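Local coordinates for protein phenazine-1-carboxylate N-methyltransferase (Pseudomonas aeruginosa, PDB 2IP2) that transfers a methyl group from S-adenosyl-L-methionine to phenazine-1-carboxylate, giving 5-methylphenazine-1-carboxylate on the route to the virulence pigment pyocyanin, at residues P161-D165 against R318-L322; G313-R318 against I329-A334; F101-F106 against A142-F146; S281-W287 against P323-R327; F166-F171 against I185-S191. Residue numbers count along the deposited sequence, not the author numbering.

Interaction 1: P161-D165 against R318-L322; sequences PRLLD and RIVDL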
# COMPACT_ATOMS: atom_id res chain seq x y z
N PRO A 161 -13.48 23.29 -18.10
CA PRO A 161 -13.97 24.62 -18.50
C PRO A 161 -13.05 25.78 -18.11
O PRO A 161 -13.35 26.93 -18.49
CB PRO A 161 -15.29 24.73 -17.76
CG PRO A 161 -15.09 23.86 -16.53
CD PRO A 161 -14.30 22.69 -17.03
N ARG A 162 -11.99 25.51 -17.33
CA ARG A 162 -10.93 26.50 -17.09
C ARG A 162 -9.91 26.47 -18.22
O ARG A 162 -9.28 27.49 -18.51
CB ARG A 162 -10.19 26.28 -15.75
CG ARG A 162 -11.05 26.41 -14.48
CD ARG A 162 -10.24 26.22 -13.17
NE ARG A 162 -11.12 25.94 -12.02
CZ ARG A 162 -11.14 24.79 -11.32
NH1 ARG A 162 -10.29 23.80 -11.60
NH2 ARG A 162 -12.00 24.63 -10.32
N LEU A 163 -9.72 25.32 -18.87
CA LEU A 163 -8.78 25.24 -20.02
C LEU A 163 -9.44 25.53 -21.37
O LEU A 163 -8.77 25.97 -22.30
CB LEU A 163 -8.11 23.86 -20.08
CG LEU A 163 -7.17 23.39 -18.97
CD1 LEU A 163 -7.17 21.84 -18.98
CD2 LEU A 163 -5.73 23.93 -19.11
N LEU A 164 -10.73 25.26 -21.50
CA LEU A 164 -11.43 25.52 -22.74
C LEU A 164 -12.46 26.61 -22.49
O LEU A 164 -13.00 26.72 -21.39
CB LEU A 164 -12.13 24.25 -23.27
CG LEU A 164 -11.37 22.91 -23.38
CD1 LEU A 164 -12.14 21.92 -24.21
CD2 LEU A 164 -10.02 23.06 -24.02
N ASP A 165 -12.74 27.40 -23.52
CA ASP A 165 -13.71 28.46 -23.39
C ASP A 165 -15.10 27.96 -23.83
O ASP A 165 -15.33 27.71 -25.00
CB ASP A 165 -13.21 29.69 -24.22
CG ASP A 165 -14.02 30.98 -23.95
OD1 ASP A 165 -15.07 30.99 -23.26
OD2 ASP A 165 -13.56 32.04 -24.47
N ARG A 318 -3.63 20.33 -28.98
CA ARG A 318 -3.13 20.54 -27.64
C ARG A 318 -3.21 19.25 -26.90
O ARG A 318 -4.19 18.53 -27.06
CB ARG A 318 -4.11 21.43 -26.89
CG ARG A 318 -3.66 22.73 -26.55
CD ARG A 318 -4.88 23.46 -26.07
NE ARG A 318 -4.73 23.78 -24.67
CZ ARG A 318 -5.61 24.47 -23.98
NH1 ARG A 318 -6.71 24.91 -24.57
NH2 ARG A 318 -5.36 24.73 -22.71
N ILE A 319 -2.22 18.98 -26.04
CA ILE A 319 -2.36 17.91 -25.05
C ILE A 319 -2.11 18.52 -23.70
O ILE A 319 -1.07 19.17 -23.50
CB ILE A 319 -1.34 16.76 -25.31
CG1 ILE A 319 -1.52 16.22 -26.73
CG2 ILE A 319 -1.46 15.63 -24.24
CD1 ILE A 319 -0.46 15.18 -27.12
N VAL A 320 -3.03 18.29 -22.76
CA VAL A 320 -2.89 18.86 -21.41
C VAL A 320 -2.95 17.75 -20.36
O VAL A 320 -3.83 16.87 -20.44
CB VAL A 320 -4.01 19.93 -21.13
CG1 VAL A 320 -3.96 20.50 -19.67
CG2 VAL A 320 -3.98 21.05 -22.14
N ASP A 321 -2.04 17.76 -19.38
CA ASP A 321 -2.10 16.85 -18.25
C ASP A 321 -3.05 17.37 -17.21
O ASP A 321 -2.82 18.46 -16.63
CB ASP A 321 -0.71 16.67 -17.62
CG ASP A 321 0.24 15.90 -18.53
OD1 ASP A 321 -0.23 15.33 -19.52
OD2 ASP A 321 1.45 15.85 -18.24
N LEU A 322 -4.11 16.61 -16.96
CA LEU A 322 -5.12 16.96 -15.94
C LEU A 322 -4.86 16.21 -14.62
O LEU A 322 -4.04 15.29 -14.57
CB LEU A 322 -6.55 16.69 -16.46
CG LEU A 322 -7.10 17.24 -17.79
CD1 LEU A 322 -8.45 16.52 -18.07
CD2 LEU A 322 -7.31 18.76 -17.72
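Pro161 and Arg162 carry helix 154-163 through its last turn, and Arg162 turns to Glu159 of the same helix for a salt bridge. The contact proper starts at Leu163, whose side chain points at strand 318-322: its CD1 lies 3.3 Å from Leu322 CD2 and 3.5 Å from Val320 CG1, a small apolar cluster that Met328 of the adjoining strand joins. At the helix end the carbonyl of Leu163 receives a hydrogen bond from a side chain of the strand, Arg318 NH1 to Leu163 O at 3.2 Å, met near the guanidinium plane. This places the helix against one face of the seven-stranded sheet of the Rossmann-like methyltransferase domain, at its C-terminal hairpin; 318-322 belongs to strand 314-322, one of the two edge strands of the sheet. Leu164, the first residue to leave helical geometry, sets off sideways but brings CD2 to 3.8 Å from Arg318 NH1, and it also packs on Val269 and Met328. Asp165, beyond the contact, forms a salt bridge with Arg167.

Interaction 2: G313-R318 against I329-A334; sequences GFAVER and IVAARA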
# COMPACT_ATOMS: atom_id res chain seq x y z
N GLY A 313 -9.38 11.49 -39.29
CA GLY A 313 -9.46 12.81 -39.93
C GLY A 313 -9.36 13.96 -38.96
O GLY A 313 -9.96 15.02 -39.19
N PHE A 314 -8.62 13.74 -37.86
CA PHE A 314 -8.29 14.81 -36.91
C PHE A 314 -6.80 15.14 -36.73
O PHE A 314 -5.94 14.26 -36.84
CB PHE A 314 -8.93 14.55 -35.55
CG PHE A 314 -10.42 14.66 -35.57
CD1 PHE A 314 -11.02 15.91 -35.42
CD2 PHE A 314 -11.20 13.55 -35.78
CE1 PHE A 314 -12.42 16.03 -35.48
CE2 PHE A 314 -12.60 13.65 -35.84
CZ PHE A 314 -13.19 14.90 -35.68
N ALA A 315 -6.53 16.42 -36.42
CA ALA A 315 -5.21 16.96 -36.09
C ALA A 315 -5.15 17.43 -34.63
O ALA A 315 -5.87 18.34 -34.27
CB ALA A 315 -4.89 18.16 -37.01
N VAL A 316 -4.27 16.84 -33.81
CA VAL A 316 -4.10 17.29 -32.42
C VAL A 316 -3.58 18.69 -32.34
O VAL A 316 -2.56 19.03 -32.96
CB VAL A 316 -3.15 16.38 -31.59
CG1 VAL A 316 -3.05 16.92 -30.17
CG2 VAL A 316 -3.69 14.99 -31.59
N GLU A 317 -4.28 19.50 -31.56
CA GLU A 317 -3.94 20.89 -31.32
C GLU A 317 -3.22 21.10 -29.99
O GLU A 317 -2.32 21.94 -29.85
CB GLU A 317 -5.22 21.72 -31.31
CG GLU A 317 -5.07 23.07 -30.63
CD GLU A 317 -6.39 23.73 -30.34
OE1 GLU A 317 -7.31 23.60 -31.19
OE2 GLU A 317 -6.52 24.34 -29.24
N ARG A 318 -3.63 20.33 -28.98
CA ARG A 318 -3.13 20.54 -27.64
C ARG A 318 -3.21 19.25 -26.90
O ARG A 318 -4.19 18.53 -27.06
CB ARG A 318 -4.11 21.43 -26.89
CG ARG A 318 -3.66 22.73 -26.55
CD ARG A 318 -4.88 23.46 -26.07
NE ARG A 318 -4.73 23.78 -24.67
CZ ARG A 318 -5.61 24.47 -23.98
NH1 ARG A 318 -6.71 24.91 -24.57
NH2 ARG A 318 -5.36 24.73 -22.71
N ILE A 329 -6.96 15.73 -24.66
CA ILE A 329 -6.40 15.86 -26.03
C ILE A 329 -7.43 16.64 -26.88
O ILE A 329 -8.53 16.13 -27.13
CB ILE A 329 -6.09 14.48 -26.63
CG1 ILE A 329 -5.00 13.75 -25.78
CG2 ILE A 329 -5.62 14.59 -28.09
CD1 ILE A 329 -4.97 12.22 -26.02
N VAL A 330 -7.05 17.86 -27.32
CA VAL A 330 -7.93 18.67 -28.18
C VAL A 330 -7.50 18.50 -29.66
O VAL A 330 -6.31 18.63 -29.99
CB VAL A 330 -7.97 20.15 -27.74
CG1 VAL A 330 -9.02 20.91 -28.58
CG2 VAL A 330 -8.33 20.26 -26.25
N ALA A 331 -8.46 18.17 -30.53
CA ALA A 331 -8.12 18.01 -31.94
C ALA A 331 -9.13 18.80 -32.78
O ALA A 331 -10.30 18.96 -32.38
CB ALA A 331 -8.09 16.55 -32.33
N ALA A 332 -8.66 19.35 -33.90
CA ALA A 332 -9.57 19.97 -34.91
C ALA A 332 -9.60 19.15 -36.18
O ALA A 332 -8.79 18.23 -36.39
CB ALA A 332 -9.17 21.41 -35.20
N ARG A 333 -10.56 19.48 -37.04
CA ARG A 333 -10.60 18.95 -38.40
C ARG A 333 -9.25 19.11 -39.09
O ARG A 333 -8.72 20.23 -39.17
CB ARG A 333 -11.66 19.71 -39.20
CG ARG A 333 -12.29 18.91 -40.34
CD ARG A 333 -13.27 19.77 -41.15
NE ARG A 333 -14.33 20.37 -40.32
CZ ARG A 333 -15.56 19.85 -40.15
NH1 ARG A 333 -15.90 18.71 -40.73
NH2 ARG A 333 -16.44 20.48 -39.38
N ALA A 334 -8.66 18.00 -39.51
CA ALA A 334 -7.45 18.07 -40.34
C ALA A 334 -7.78 18.73 -41.68
O ALA A 334 -7.16 19.75 -42.05
CB ALA A 334 -6.83 16.67 -40.56
OXT ALA A 334 -8.68 18.28 -42.41
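Strands 314-318 and 329-333 are the paired arms of an antiparallel beta hairpin, joined mainly by backbone hydrogen bonds. Ala315 and Ala332 form a reciprocal pair: Ala315 N gives to Ala332 O at 2.9 Å, and Ala332 N returns to Ala315 O at 3.0 Å. Next to it, Val316 and Ala331 make a non-hydrogen-bonded pair with CA atoms 4.1 Å apart. A classic beta bulge follows, for Glu317 and Arg318 both face Val330. Val330 O takes Glu317 N at 2.7 Å and, weakly, Arg318 N at 3.3 Å, while Val330 N is satisfied by Arg318 O at 2.9 Å. At the other end, Ala334 N of the C-terminal residue donates to Gly313 O at 3.3 Å; Gly313, with positive phi, is the C-prime residue of the Schellman motif that closes helix 302-311. The carboxylate of Glu317 is paired with Arg267, and Arg318 NH1 reaches Leu163 O. Strand 329-333 is inner, with Ile329 and Ala331 bonded through their backbones to Val270 and Val268 of strand 267-272. Val316 CG2 and Ile329 CG2, 4.0 Å apart, lie on the side covered by helix 302-311, whereas Val330 meets Leu164 just past helix 154-163.

Interaction 3: F101-F106 against A142-F146; sequences FYGEEF and AGRRF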
# COMPACT_ATOMS: atom_id res chain seq x y z
N PHE A 101 -14.96 2.79 -1.25
CA PHE A 101 -15.18 1.79 -2.31
C PHE A 101 -13.88 1.05 -2.61
O PHE A 101 -13.83 -0.17 -2.73
CB PHE A 101 -15.72 2.46 -3.58
CG PHE A 101 -16.34 1.48 -4.54
CD1 PHE A 101 -15.53 0.77 -5.41
CD2 PHE A 101 -17.69 1.19 -4.49
CE1 PHE A 101 -16.07 -0.18 -6.32
CE2 PHE A 101 -18.26 0.24 -5.37
CZ PHE A 101 -17.42 -0.44 -6.29
N TYR A 102 -12.79 1.78 -2.60
CA TYR A 102 -11.49 1.16 -2.93
C TYR A 102 -11.04 0.21 -1.84
O TYR A 102 -10.45 -0.85 -2.11
CB TYR A 102 -10.49 2.27 -3.12
CG TYR A 102 -10.53 2.91 -4.51
CD1 TYR A 102 -11.70 2.95 -5.29
CD2 TYR A 102 -9.39 3.47 -5.02
CE1 TYR A 102 -11.67 3.54 -6.61
CE2 TYR A 102 -9.36 4.06 -6.31
CZ TYR A 102 -10.47 4.09 -7.07
OH TYR A 102 -10.41 4.71 -8.32
N GLY A 103 -11.39 0.57 -0.60
CA GLY A 103 -11.06 -0.27 0.58
C GLY A 103 -12.02 -1.41 0.87
O GLY A 103 -11.78 -2.19 1.78
N GLU A 104 -13.04 -1.54 0.03
CA GLU A 104 -14.05 -2.60 0.19
C GLU A 104 -14.02 -3.40 -1.07
O GLU A 104 -13.18 -4.29 -1.19
CB GLU A 104 -15.41 -1.98 0.54
CG GLU A 104 -15.38 -1.45 2.00
CD GLU A 104 -16.54 -0.51 2.44
OE1 GLU A 104 -17.56 -0.34 1.69
OE2 GLU A 104 -16.38 0.06 3.57
N GLU A 105 -14.87 -3.07 -2.07
CA GLU A 105 -14.92 -3.84 -3.29
C GLU A 105 -13.53 -4.02 -3.95
O GLU A 105 -13.21 -5.11 -4.38
CB GLU A 105 -15.80 -3.14 -4.30
CG GLU A 105 -17.23 -3.57 -4.23
CD GLU A 105 -18.02 -2.81 -3.18
OE1 GLU A 105 -17.44 -1.97 -2.45
OE2 GLU A 105 -19.26 -3.06 -3.14
N PHE A 106 -12.76 -2.95 -4.10
CA PHE A 106 -11.46 -3.15 -4.78
C PHE A 106 -10.36 -3.80 -3.93
O PHE A 106 -9.41 -4.40 -4.48
CB PHE A 106 -10.98 -1.88 -5.42
CG PHE A 106 -11.83 -1.45 -6.60
CD1 PHE A 106 -12.57 -2.41 -7.35
CD2 PHE A 106 -11.87 -0.09 -6.96
CE1 PHE A 106 -13.31 -1.99 -8.52
CE2 PHE A 106 -12.62 0.34 -8.07
CZ PHE A 106 -13.30 -0.61 -8.87
N ALA A 142 -24.49 -0.73 -4.75
CA ALA A 142 -23.08 -0.77 -5.18
C ALA A 142 -22.90 0.23 -6.33
O ALA A 142 -21.96 1.05 -6.35
CB ALA A 142 -22.70 -2.18 -5.61
N GLY A 143 -23.85 0.21 -7.24
CA GLY A 143 -23.88 1.19 -8.32
C GLY A 143 -23.87 2.64 -7.82
O GLY A 143 -23.07 3.45 -8.29
N ARG A 144 -24.76 2.95 -6.87
CA ARG A 144 -24.76 4.24 -6.18
C ARG A 144 -23.40 4.61 -5.56
O ARG A 144 -22.86 5.69 -5.78
CB ARG A 144 -25.81 4.21 -5.05
CG ARG A 144 -26.02 5.54 -4.30
CD ARG A 144 -26.96 5.35 -3.08
NE ARG A 144 -26.40 4.46 -2.05
CZ ARG A 144 -25.42 4.81 -1.21
NH1 ARG A 144 -24.89 6.02 -1.26
NH2 ARG A 144 -24.99 3.94 -0.29
N ARG A 145 -22.84 3.69 -4.81
CA ARG A 145 -21.52 3.95 -4.21
C ARG A 145 -20.39 4.14 -5.21
O ARG A 145 -19.42 4.95 -4.98
CB ARG A 145 -21.19 2.82 -3.27
CG ARG A 145 -22.02 2.90 -1.95
CD ARG A 145 -21.55 1.85 -0.95
NE ARG A 145 -21.90 0.49 -1.35
CZ ARG A 145 -21.00 -0.39 -1.78
NH1 ARG A 145 -19.71 -0.04 -1.83
NH2 ARG A 145 -21.37 -1.59 -2.17
N PHE A 146 -20.48 3.43 -6.33
CA PHE A 146 -19.39 3.55 -7.31
C PHE A 146 -19.41 4.93 -7.96
O PHE A 146 -18.33 5.56 -8.21
CB PHE A 146 -19.39 2.41 -8.36
CG PHE A 146 -18.23 2.52 -9.33
CD1 PHE A 146 -16.92 2.42 -8.85
CD2 PHE A 146 -18.44 2.80 -10.67
CE1 PHE A 146 -15.83 2.60 -9.74
CE2 PHE A 146 -17.33 2.90 -11.56
CZ PHE A 146 -16.06 2.80 -11.05
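A two-pronged salt bridge holds the contact: Arg145 NH2 donates to Glu105 OE2 at 2.7 Å and Arg145 NH1 to Glu105 OE1 at 3.0 Å, the carboxylate meeting the guanidinium near its plane. Glu105 OE2 also pairs with Tyr135 OH. Glu104, at the N-cap position of helix 105-109, adds only charge, its OE1 4.1 Å from Arg145 NH1 and well out of the guanidinium plane; its OE2 bonds to Tyr26. Next to these polar groups lie the rings. Phe146 CD1 sits over one face of Phe101, 3.7 Å from Phe101 CE1, with the two planes at 54°, and Phe106 CZ comes within 4.2 Å of Phe146 CE1. Phe132 extends the aromatic cluster, packing edge-to-face on Phe146. The contact joins the turn between helices 96-102 and 105-109 to helix 140-150, and Tyr102, at the end of helix 96-102, meets Trp20 of the second subunit, so this end of the helix borders the dimer interface. With Glu105 buried, the paired hydrogen bonds to Arg145 balance a charge that would otherwise be costly among aromatic side chains.

Interaction 4: S281-W287 against P323-R327; sequences SPMSVLW and PMETR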
# COMPACT_ATOMS: atom_id res chain seq x y z
N SER A 281 4.63 7.60 -16.31
CA SER A 281 4.55 7.93 -14.89
C SER A 281 4.17 6.69 -14.12
O SER A 281 3.27 5.96 -14.55
CB SER A 281 3.54 9.02 -14.59
OG SER A 281 2.25 8.57 -14.89
N PRO A 282 4.88 6.41 -13.02
CA PRO A 282 4.52 5.21 -12.23
C PRO A 282 3.03 5.13 -11.91
O PRO A 282 2.41 4.06 -12.05
CB PRO A 282 5.36 5.37 -10.98
CG PRO A 282 6.68 6.04 -11.58
CD PRO A 282 6.10 7.09 -12.50
N MET A 283 2.44 6.24 -11.50
CA MET A 283 0.99 6.21 -11.20
C MET A 283 0.07 5.86 -12.40
O MET A 283 -0.93 5.22 -12.23
CB MET A 283 0.52 7.52 -10.56
CG MET A 283 0.94 7.67 -9.11
SD MET A 283 0.43 6.27 -8.03
CE MET A 283 -1.32 6.26 -8.28
N SER A 284 0.43 6.24 -13.62
CA SER A 284 -0.41 5.92 -14.79
C SER A 284 -0.44 4.41 -15.05
O SER A 284 -1.49 3.81 -15.43
CB SER A 284 0.11 6.70 -16.03
OG SER A 284 1.30 6.10 -16.58
N VAL A 285 0.70 3.77 -14.81
CA VAL A 285 0.81 2.36 -15.05
C VAL A 285 0.13 1.56 -13.92
O VAL A 285 -0.47 0.52 -14.17
CB VAL A 285 2.24 1.90 -15.49
CG1 VAL A 285 2.52 2.49 -16.89
CG2 VAL A 285 3.37 2.34 -14.54
N LEU A 286 0.20 2.07 -12.70
CA LEU A 286 -0.56 1.47 -11.60
C LEU A 286 -2.08 1.52 -11.93
O LEU A 286 -2.83 0.52 -11.74
CB LEU A 286 -0.29 2.22 -10.31
CG LEU A 286 -0.98 1.66 -9.03
CD1 LEU A 286 -0.56 0.23 -8.88
CD2 LEU A 286 -0.48 2.43 -7.85
N TRP A 287 -2.56 2.69 -12.37
CA TRP A 287 -3.97 2.76 -12.86
C TRP A 287 -4.27 1.73 -13.96
O TRP A 287 -5.37 1.12 -14.01
CB TRP A 287 -4.30 4.16 -13.37
CG TRP A 287 -4.53 5.19 -12.29
CD1 TRP A 287 -3.78 6.32 -12.05
CD2 TRP A 287 -5.55 5.16 -11.27
NE1 TRP A 287 -4.30 6.99 -10.96
CE2 TRP A 287 -5.39 6.31 -10.48
CE3 TRP A 287 -6.60 4.28 -10.99
CZ2 TRP A 287 -6.25 6.62 -9.40
CZ3 TRP A 287 -7.49 4.61 -9.94
CH2 TRP A 287 -7.31 5.76 -9.17
N PRO A 323 -5.57 16.58 -13.53
CA PRO A 323 -5.41 15.81 -12.29
C PRO A 323 -5.70 14.32 -12.41
O PRO A 323 -6.46 13.89 -13.31
CB PRO A 323 -6.42 16.47 -11.31
CG PRO A 323 -6.63 17.84 -11.83
CD PRO A 323 -6.48 17.73 -13.36
N MET A 324 -5.10 13.55 -11.49
CA MET A 324 -5.30 12.12 -11.34
C MET A 324 -4.99 11.37 -12.61
O MET A 324 -5.80 10.56 -13.08
CB MET A 324 -6.71 11.83 -10.86
CG MET A 324 -7.17 12.89 -9.87
SD MET A 324 -8.24 12.20 -8.63
CE MET A 324 -7.77 10.44 -8.73
N GLU A 325 -3.81 11.68 -13.17
CA GLU A 325 -3.26 10.97 -14.31
C GLU A 325 -4.20 10.94 -15.53
O GLU A 325 -4.16 10.00 -16.32
CB GLU A 325 -2.79 9.54 -13.92
CG GLU A 325 -1.62 9.47 -12.90
CD GLU A 325 -0.32 10.10 -13.40
OE1 GLU A 325 -0.06 10.06 -14.63
OE2 GLU A 325 0.46 10.63 -12.58
N THR A 326 -5.00 11.99 -15.74
CA THR A 326 -5.89 11.98 -16.92
C THR A 326 -5.38 12.98 -17.95
O THR A 326 -4.67 13.92 -17.61
CB THR A 326 -7.41 12.24 -16.60
OG1 THR A 326 -8.09 12.82 -17.74
CG2 THR A 326 -7.57 13.15 -15.46
N ARG A 327 -5.70 12.74 -19.21
CA ARG A 327 -5.16 13.59 -20.28
C ARG A 327 -6.30 14.27 -20.94
O ARG A 327 -7.39 13.68 -21.06
CB ARG A 327 -4.50 12.75 -21.33
CG ARG A 327 -3.19 13.29 -21.76
CD ARG A 327 -2.13 12.28 -21.33
NE ARG A 327 -0.97 12.92 -20.74
CZ ARG A 327 0.12 12.26 -20.35
NH1 ARG A 327 0.22 10.94 -20.50
NH2 ARG A 327 1.12 12.92 -19.83
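Glu325 contributes most to this contact, with 93 Å² covered, followed by Trp287 with 51 Å² and Met324 with 32 Å². Both Met324 and Glu325 have positive phi, in the tight turn that links the last two strands of the sheet. From it the Glu325 side chain points at the start of helix 282-295. Ser281 OG donates to Glu325 OE1 at 2.8 Å; the same oxygen, Ser281 OG, accepts from Ser284 N at 3.2 Å, the N-cap bond of the helix, so one serine both caps the helix and ties it to the hairpin. Glu325 OE1 is also 3.6 Å from Ser284 CB, and Glu325 OE2 3.7 Å from Met283 CB, which sets the carboxylate over the first turn, where a negative charge suits the helix dipole. One turn on, Trp287 CD1 rests 3.9 Å from Glu325 CB and Trp287 CZ2 4.2 Å from Met324 CE. Arg273 makes a cation-pi contact with Trp287 and donates to Met324 O, bridging both sides. The hairpin turn thus lies between helix 154-163, where Glu159 touches Pro323, and helix 282-295, whose residues Pro282, Val285 and Leu286 pack on Phe68, Ala67 and Leu64 of the second subunit.

Interaction 5: F166-F171 against I185-S191; sequences FRGRSF and ILQAEPS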
# COMPACT_ATOMS: atom_id res chain seq x y z
N PHE A 166 -16.02 27.78 -22.90
CA PHE A 166 -17.38 27.39 -23.26
C PHE A 166 -18.33 28.59 -23.35
O PHE A 166 -19.52 28.41 -23.62
CB PHE A 166 -17.94 26.35 -22.28
CG PHE A 166 -17.30 25.02 -22.42
CD1 PHE A 166 -16.08 24.77 -21.79
CD2 PHE A 166 -17.93 24.00 -23.13
CE1 PHE A 166 -15.46 23.51 -21.90
CE2 PHE A 166 -17.34 22.73 -23.24
CZ PHE A 166 -16.10 22.48 -22.62
N ARG A 167 -17.82 29.80 -23.09
CA ARG A 167 -18.69 30.99 -23.16
C ARG A 167 -19.25 31.11 -24.57
O ARG A 167 -18.51 31.12 -25.58
CB ARG A 167 -17.95 32.29 -22.77
CG ARG A 167 -17.78 32.53 -21.28
CD ARG A 167 -16.84 33.70 -20.96
NE ARG A 167 -15.59 33.55 -21.72
CZ ARG A 167 -14.76 34.54 -22.06
NH1 ARG A 167 -15.03 35.80 -21.71
NH2 ARG A 167 -13.67 34.25 -22.76
N GLY A 168 -20.58 31.14 -24.63
CA GLY A 168 -21.27 31.35 -25.89
C GLY A 168 -21.40 30.07 -26.66
O GLY A 168 -22.22 30.00 -27.56
N ARG A 169 -20.62 29.04 -26.30
CA ARG A 169 -20.50 27.87 -27.16
C ARG A 169 -21.43 26.70 -26.81
O ARG A 169 -22.04 26.67 -25.75
CB ARG A 169 -19.03 27.42 -27.30
CG ARG A 169 -18.12 28.48 -27.99
CD ARG A 169 -16.65 28.23 -27.67
NE ARG A 169 -15.73 29.30 -28.11
CZ ARG A 169 -15.56 30.47 -27.49
NH1 ARG A 169 -16.24 30.79 -26.39
NH2 ARG A 169 -14.71 31.36 -27.99
N SER A 170 -21.56 25.77 -27.74
CA SER A 170 -22.39 24.58 -27.52
C SER A 170 -21.48 23.33 -27.40
O SER A 170 -20.48 23.20 -28.10
CB SER A 170 -23.41 24.42 -28.67
OG SER A 170 -22.80 24.14 -29.93
N PHE A 171 -21.83 22.41 -26.53
CA PHE A 171 -21.06 21.18 -26.52
C PHE A 171 -21.95 19.95 -26.60
O PHE A 171 -23.16 20.06 -26.36
CB PHE A 171 -20.16 21.14 -25.28
CG PHE A 171 -20.92 21.11 -23.99
CD1 PHE A 171 -21.33 19.88 -23.44
CD2 PHE A 171 -21.27 22.30 -23.32
CE1 PHE A 171 -22.02 19.80 -22.27
CE2 PHE A 171 -21.96 22.25 -22.11
CZ PHE A 171 -22.35 21.00 -21.58
N ILE A 185 -19.32 21.54 -16.46
CA ILE A 185 -19.20 22.60 -17.45
C ILE A 185 -20.25 23.71 -17.21
O ILE A 185 -19.91 24.91 -17.17
CB ILE A 185 -19.29 22.10 -18.92
CG1 ILE A 185 -18.07 21.22 -19.27
CG2 ILE A 185 -19.43 23.29 -19.89
CD1 ILE A 185 -18.38 20.16 -20.36
N LEU A 186 -21.51 23.31 -17.03
CA LEU A 186 -22.57 24.29 -16.86
C LEU A 186 -22.50 25.02 -15.52
O LEU A 186 -23.02 26.15 -15.42
CB LEU A 186 -23.94 23.67 -17.11
CG LEU A 186 -24.10 23.00 -18.49
CD1 LEU A 186 -25.18 21.90 -18.47
CD2 LEU A 186 -24.34 23.97 -19.61
N GLN A 187 -21.87 24.42 -14.52
CA GLN A 187 -21.75 25.12 -13.25
C GLN A 187 -20.63 26.17 -13.32
O GLN A 187 -20.75 27.22 -12.72
CB GLN A 187 -21.55 24.12 -12.12
CG GLN A 187 -22.75 23.19 -11.95
CD GLN A 187 -22.73 22.45 -10.64
OE1 GLN A 187 -21.66 22.06 -10.15
NE2 GLN A 187 -23.91 22.26 -10.06
N ALA A 188 -19.59 25.89 -14.11
CA ALA A 188 -18.47 26.82 -14.31
C ALA A 188 -18.84 27.97 -15.25
O ALA A 188 -18.41 29.12 -15.07
CB ALA A 188 -17.28 26.08 -14.85
N GLU A 189 -19.65 27.66 -16.26
CA GLU A 189 -19.95 28.61 -17.31
C GLU A 189 -21.46 28.59 -17.54
O GLU A 189 -21.97 27.81 -18.32
CB GLU A 189 -19.18 28.19 -18.59
CG GLU A 189 -18.61 29.31 -19.47
CD GLU A 189 -17.70 30.26 -18.71
OE1 GLU A 189 -16.45 30.17 -18.87
OE2 GLU A 189 -18.25 31.09 -17.95
N PRO A 190 -22.17 29.48 -16.83
CA PRO A 190 -23.64 29.46 -16.81
C PRO A 190 -24.23 29.74 -18.20
O PRO A 190 -25.36 29.34 -18.48
CB PRO A 190 -23.99 30.56 -15.82
CG PRO A 190 -22.77 31.53 -15.92
CD PRO A 190 -21.63 30.56 -15.99
N SER A 191 -23.45 30.36 -19.08
CA SER A 191 -23.93 30.64 -20.45
C SER A 191 -23.61 29.52 -21.50
O SER A 191 -23.90 29.66 -22.71
CB SER A 191 -23.37 31.98 -20.90
OG SER A 191 -22.24 31.81 -21.71
O HOH W 1 -15.27 27.94 -20.12
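Ile185 is the centre of the apolar half, pointing from helix 185-188 toward two phenylalanines. With chi1 m and chi2 t, it sets CG2 over the face of Phe166, 3.8 Å from the ring centroid, and CD1 over the face of Phe171, 4.2 Å from that centroid: two CH-pi contacts from one side chain. The rings converge on it from different rotamers, Phe166 with chi1 m and Phe171 with chi1 p. Leu186 starts sideways, yet its m,t conformation carries CD2 to the edge of the second ring, 3.9 Å from Phe171 CE2. These residues fill the space between strand and helix in the first beta-alpha-beta unit of the Rossmann-like domain, where strand 170-174 lies beside strand 193-198.

The other half is polar and more exposed. Phe166 to Arg169 form a type II turn, with Gly168 at positive phi, and Gly168 N gives a weak hydrogen bond to Ser191 OG at 3.4 Å. Glu189, with chi1 between wells at -143°, lies along Arg167, its CD 3.4 Å from Arg167 CG. Its OE1 takes a bond from a water at 2.8 Å, and that water accepts from Phe166 N at 2.9 Å. The guanidinium of Arg167 pairs instead with Asp165. Cohesion therefore comes chiefly from the buried hydrocarbon and ring faces, while the polar links around the turn are weak or water-mediated.

Overall arrangement
Interactions 1, 2, 4 and 5 all reach the same seven-stranded sheet of the methyltransferase domain. Interactions 1 and 2 share Arg318, their centres about 13 Å apart, and interaction 4 lies at the turn of the same hairpin, tied to interaction 1 by a salt bridge from Arg327 NH2 to Asp321 OD1 at 2.8 Å. Interaction 5 touches interaction 1 where Pro161 CG meets Ala188 CB at 3.5 Å. Interaction 3 is set apart among helices, but Tyr102 OH approaches Trp287 CZ3 of interaction 4 at 3.3 Å, near the dimer partner. Side chains of interactions 1, 3 and 4 come within about 8 Å of the side chain of Arg241, predicted to bind S-adenosyl-L-methionine; interaction 5 lies away from it.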